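PDB 6QSR: beta-hydroxyacyl-(Acyl-carrier-protein) dehydratase FabA/FabZ from Xenorhabdus doucetiae, which probably acts as a hotdog-fold dehydratase (lyase) on acyl-carrier-protein-bound 3-hydroxyacyl chains in the biosynthesis of aryl polyene pigments. Local coordinates for residues R24-A36 with Q85-E97. Numbering follows the deposited sequence.
With NA (sodium ion), chain C.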
# COMPACT_ATOMS: atom_id res chain seq x y z
N ARG B 24 5.50 -27.11 4.63
CA ARG B 24 6.22 -26.33 3.57
C ARG B 24 5.26 -25.54 2.70
O ARG B 24 4.12 -25.95 2.46
CB ARG B 24 7.11 -27.22 2.68
CG ARG B 24 8.55 -27.34 3.14
CD ARG B 24 8.66 -28.11 4.45
NE ARG B 24 10.02 -28.55 4.74
CZ ARG B 24 10.37 -29.35 5.75
NH1 ARG B 24 9.46 -29.83 6.60
NH2 ARG B 24 11.65 -29.69 5.91
N TYR B 25 5.75 -24.40 2.22
CA TYR B 25 4.99 -23.51 1.37
C TYR B 25 5.80 -23.22 0.13
O TYR B 25 7.03 -23.28 0.15
CB TYR B 25 4.69 -22.21 2.14
CG TYR B 25 3.82 -22.44 3.36
CD1 TYR B 25 4.38 -22.52 4.64
CD2 TYR B 25 2.44 -22.61 3.23
CE1 TYR B 25 3.59 -22.75 5.76
CE2 TYR B 25 1.64 -22.84 4.35
CZ TYR B 25 2.22 -22.91 5.60
OH TYR B 25 1.43 -23.13 6.71
N LEU B 26 5.10 -22.91 -0.96
CA LEU B 26 5.74 -22.39 -2.17
C LEU B 26 6.41 -21.04 -1.86
O LEU B 26 6.12 -20.42 -0.82
CB LEU B 26 4.71 -22.20 -3.29
CG LEU B 26 4.07 -23.46 -3.87
CD1 LEU B 26 2.80 -23.12 -4.63
CD2 LEU B 26 5.05 -24.20 -4.77
N PRO B 27 7.32 -20.58 -2.75
CA PRO B 27 7.84 -19.21 -2.64
C PRO B 27 6.68 -18.21 -2.60
O PRO B 27 5.70 -18.38 -3.32
CB PRO B 27 8.68 -19.05 -3.91
CG PRO B 27 9.09 -20.43 -4.27
CD PRO B 27 7.98 -21.34 -3.83
N VAL B 28 6.78 -17.20 -1.74
CA VAL B 28 5.63 -16.33 -1.46
C VAL B 28 5.01 -15.67 -2.72
O VAL B 28 3.78 -15.53 -2.81
CB VAL B 28 5.96 -15.32 -0.32
CG1 VAL B 28 6.95 -14.27 -0.76
CG2 VAL B 28 4.70 -14.69 0.24
N ASP B 29 5.84 -15.34 -3.70
CA ASP B 29 5.36 -14.82 -5.00
C ASP B 29 4.39 -15.75 -5.75
O ASP B 29 3.55 -15.26 -6.52
CB ASP B 29 6.53 -14.41 -5.91
CG ASP B 29 7.28 -15.61 -6.48
OD1 ASP B 29 8.26 -16.05 -5.87
OD2 ASP B 29 6.87 -16.12 -7.55
N ARG B 30 4.49 -17.06 -5.54
CA ARG B 30 3.59 -18.03 -6.19
C ARG B 30 2.12 -17.96 -5.72
O ARG B 30 1.23 -18.43 -6.42
CB ARG B 30 4.13 -19.46 -6.00
CG ARG B 30 5.53 -19.71 -6.54
CD ARG B 30 5.64 -19.54 -8.04
NE ARG B 30 6.94 -19.98 -8.55
CZ ARG B 30 7.29 -21.25 -8.78
NH1 ARG B 30 8.52 -21.51 -9.24
NH2 ARG B 30 6.44 -22.26 -8.57
N TYR B 31 1.88 -17.38 -4.55
CA TYR B 31 0.53 -17.17 -4.03
C TYR B 31 -0.11 -15.81 -4.42
O TYR B 31 -1.28 -15.58 -4.09
CB TYR B 31 0.55 -17.29 -2.50
CG TYR B 31 1.00 -18.65 -2.00
CD1 TYR B 31 0.17 -19.77 -2.10
CD2 TYR B 31 2.25 -18.81 -1.40
CE1 TYR B 31 0.58 -21.01 -1.64
CE2 TYR B 31 2.67 -20.05 -0.92
CZ TYR B 31 1.83 -21.14 -1.05
OH TYR B 31 2.26 -22.37 -0.58
N LEU B 32 0.64 -14.94 -5.09
CA LEU B 32 0.19 -13.59 -5.45
C LEU B 32 0.10 -13.38 -6.95
O LEU B 32 0.91 -13.92 -7.70
CB LEU B 32 1.18 -12.56 -4.88
CG LEU B 32 1.27 -12.53 -3.35
CD1 LEU B 32 2.46 -11.69 -2.90
CD2 LEU B 32 -0.02 -11.98 -2.78
N PRO B 33 -0.85 -12.53 -7.41
CA PRO B 33 -0.79 -12.08 -8.80
C PRO B 33 0.44 -11.19 -9.07
O PRO B 33 0.92 -11.12 -10.19
CB PRO B 33 -2.10 -11.32 -8.99
CG PRO B 33 -2.49 -10.86 -7.63
CD PRO B 33 -1.93 -11.86 -6.66
N HIS B 34 0.92 -10.53 -8.01
CA HIS B 34 2.12 -9.69 -8.01
C HIS B 34 3.32 -10.45 -8.53
O HIS B 34 3.43 -11.66 -8.32
CB HIS B 34 2.47 -9.21 -6.58
CG HIS B 34 1.36 -8.51 -5.86
ND1 HIS B 34 0.18 -9.13 -5.52
CD2 HIS B 34 1.28 -7.25 -5.37
CE1 HIS B 34 -0.59 -8.28 -4.87
NE2 HIS B 34 0.04 -7.13 -4.78
N GLU B 35 4.23 -9.72 -9.18
CA GLU B 35 5.54 -10.24 -9.56
C GLU B 35 6.61 -9.22 -9.18
O GLU B 35 6.32 -8.03 -9.03
CB GLU B 35 5.58 -10.53 -11.06
CG GLU B 35 4.69 -11.69 -11.46
CD GLU B 35 4.74 -12.03 -12.94
OE1 GLU B 35 5.46 -11.35 -13.70
OE2 GLU B 35 4.04 -12.99 -13.33
N ALA B 36 7.84 -9.70 -9.01
CA ALA B 36 9.01 -8.83 -8.77
C ALA B 36 9.08 -7.74 -9.84
O ALA B 36 8.87 -8.04 -11.02
CB ALA B 36 10.30 -9.66 -8.78
N GLN B 85 -0.36 -7.58 1.08
CA GLN B 85 0.20 -8.75 0.42
C GLN B 85 0.09 -10.02 1.25
O GLN B 85 -0.11 -11.08 0.69
CB GLN B 85 1.64 -8.50 -0.04
CG GLN B 85 1.68 -7.59 -1.25
CD GLN B 85 3.05 -7.43 -1.86
OE1 GLN B 85 3.93 -8.28 -1.70
NE2 GLN B 85 3.25 -6.32 -2.56
N ALA B 86 0.17 -9.90 2.58
CA ALA B 86 -0.07 -11.04 3.45
C ALA B 86 -1.49 -11.58 3.28
O ALA B 86 -1.69 -12.80 3.25
CB ALA B 86 0.18 -10.68 4.92
N ILE B 87 -2.46 -10.68 3.12
CA ILE B 87 -3.85 -11.05 2.86
C ILE B 87 -3.92 -11.74 1.49
O ILE B 87 -4.64 -12.74 1.33
CB ILE B 87 -4.81 -9.83 2.91
CG1 ILE B 87 -4.86 -9.22 4.32
CG2 ILE B 87 -6.22 -10.23 2.48
CD1 ILE B 87 -5.40 -7.80 4.35
N GLY B 88 -3.18 -11.20 0.52
CA GLY B 88 -3.02 -11.82 -0.79
C GLY B 88 -2.49 -13.25 -0.76
O GLY B 88 -2.97 -14.11 -1.51
N VAL B 89 -1.50 -13.49 0.10
CA VAL B 89 -0.94 -14.83 0.30
C VAL B 89 -2.01 -15.77 0.88
O VAL B 89 -2.18 -16.89 0.39
CB VAL B 89 0.31 -14.80 1.22
CG1 VAL B 89 0.72 -16.21 1.66
CG2 VAL B 89 1.47 -14.10 0.53
N TRP B 90 -2.73 -15.30 1.90
CA TRP B 90 -3.87 -16.04 2.46
C TRP B 90 -4.85 -16.53 1.39
O TRP B 90 -5.14 -17.72 1.32
CB TRP B 90 -4.61 -15.21 3.52
CG TRP B 90 -5.73 -15.95 4.17
CD1 TRP B 90 -5.65 -16.74 5.28
CD2 TRP B 90 -7.09 -15.95 3.77
NE1 TRP B 90 -6.89 -17.23 5.59
CE2 TRP B 90 -7.80 -16.77 4.67
CE3 TRP B 90 -7.80 -15.36 2.71
CZ2 TRP B 90 -9.17 -17.02 4.56
CZ3 TRP B 90 -9.16 -15.59 2.60
CH2 TRP B 90 -9.83 -16.42 3.51
N SER B 91 -5.33 -15.61 0.54
CA SER B 91 -6.31 -15.98 -0.48
C SER B 91 -5.69 -16.87 -1.55
O SER B 91 -6.34 -17.81 -2.02
CB SER B 91 -6.98 -14.76 -1.11
OG SER B 91 -6.01 -13.87 -1.63
N GLY B 92 -4.44 -16.60 -1.91
CA GLY B 92 -3.71 -17.43 -2.86
C GLY B 92 -3.54 -18.88 -2.44
O GLY B 92 -3.75 -19.79 -3.24
N TRP B 93 -3.14 -19.08 -1.18
CA TRP B 93 -2.96 -20.41 -0.59
C TRP B 93 -4.27 -21.21 -0.64
O TRP B 93 -4.26 -22.37 -1.04
CB TRP B 93 -2.45 -20.33 0.87
CG TRP B 93 -2.83 -21.53 1.74
CD1 TRP B 93 -3.99 -21.70 2.43
CD2 TRP B 93 -2.04 -22.70 1.98
NE1 TRP B 93 -3.98 -22.91 3.08
CE2 TRP B 93 -2.80 -23.54 2.83
CE3 TRP B 93 -0.77 -23.11 1.57
CZ2 TRP B 93 -2.32 -24.78 3.28
CZ3 TRP B 93 -0.30 -24.35 2.01
CH2 TRP B 93 -1.08 -25.17 2.86
N HIS B 94 -5.36 -20.58 -0.23
CA HIS B 94 -6.67 -21.23 -0.21
C HIS B 94 -7.24 -21.54 -1.59
O HIS B 94 -7.91 -22.57 -1.76
CB HIS B 94 -7.65 -20.41 0.64
CG HIS B 94 -7.38 -20.54 2.10
ND1 HIS B 94 -6.79 -19.54 2.84
CD2 HIS B 94 -7.55 -21.59 2.94
CE1 HIS B 94 -6.65 -19.95 4.09
NE2 HIS B 94 -7.10 -21.19 4.17
N ARG B 95 -6.97 -20.69 -2.57
CA ARG B 95 -7.29 -21.00 -3.98
C ARG B 95 -6.51 -22.22 -4.50
O ARG B 95 -7.08 -23.05 -5.22
CB ARG B 95 -7.03 -19.80 -4.89
CG ARG B 95 -8.07 -18.70 -4.83
CD ARG B 95 -7.66 -17.59 -5.78
NE ARG B 95 -8.64 -16.51 -5.89
CZ ARG B 95 -9.23 -16.09 -7.02
NH1 ARG B 95 -10.10 -15.08 -6.95
NH2 ARG B 95 -8.97 -16.63 -8.21
N LYS B 96 -5.23 -22.31 -4.14
CA LYS B 96 -4.38 -23.44 -4.53
C LYS B 96 -4.78 -24.75 -3.87
O LYS B 96 -4.76 -25.80 -4.52
CB LYS B 96 -2.90 -23.14 -4.26
CG LYS B 96 -2.34 -22.02 -5.11
CD LYS B 96 -0.98 -22.32 -5.70
CE LYS B 96 -0.74 -21.47 -6.94
NZ LYS B 96 0.68 -21.47 -7.37
N GLU B 97 -5.13 -24.70 -2.58
CA GLU B 97 -5.68 -25.86 -1.86
C GLU B 97 -7.02 -26.33 -2.44
O GLU B 97 -7.29 -27.53 -2.46
CB GLU B 97 -5.86 -25.56 -0.37
CG GLU B 97 -4.57 -25.42 0.44
CD GLU B 97 -3.67 -26.64 0.36
OE1 GLU B 97 -2.44 -26.45 0.24
OE2 GLU B 97 -4.18 -27.77 0.41
NA NA C . 3.21 -13.94 -8.47
O HOH W 1 5.42 -14.51 -9.32
O HOH W 2 1.34 -19.39 -8.94
O HOH W 3 -3.55 -13.96 -4.12
O HOH W 4 2.46 -14.77 -10.39
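Gln-85 lays its CG over one face of the His-34 ring, a CH-pi contact 4.2 Å from the ring centroid. Its OE1 accepts from Leu-40 N, and NE2 donates to Glu-81 OE2. Phe-33 of the neighbouring chain, the AMP-dependent synthetase and ligase, meets the His-34 ring edge-to-face. One turn on, Gly-88 leaves room for Leu-32, whose CD2 lies 3.4 Å from Gly-88 C. A water donates to both Gly-88 O and Tyr-31 O, bridging two carbonyls that cannot bond each other. Val-89 CG2 presses on Val-28 CG2 at 3.3 Å, closer than two methyl groups normally sit. At Gly-92 the backbones come closest, and its CA makes a weak C-H...O contact of 3.3 Å to Tyr-31 O. The six-membered ring of Trp-93 offers a face to the edge of Tyr-25 in an offset edge-to-face pair, planes at 62°. Tyr-31 lies alongside, its OH at the indole edge while accepting from Leu-26 N. Lys-96 bends at chi2 and donates NZ to Arg-30 O at 3.2 Å, from above the carbonyl plane; a water joins the same two atoms. In the central hotdog helix 79-97, Ala-86, Ile-87 and Trp-90 pack on strands, away from the loop. The carbonyls of Asp-29, Leu-32 and His-34 bind sodium with two waters. The contact is therefore mixed: apolar and aromatic packing, close backbones at the glycines, and loop carbonyls taken up by Lys-96, water and sodium.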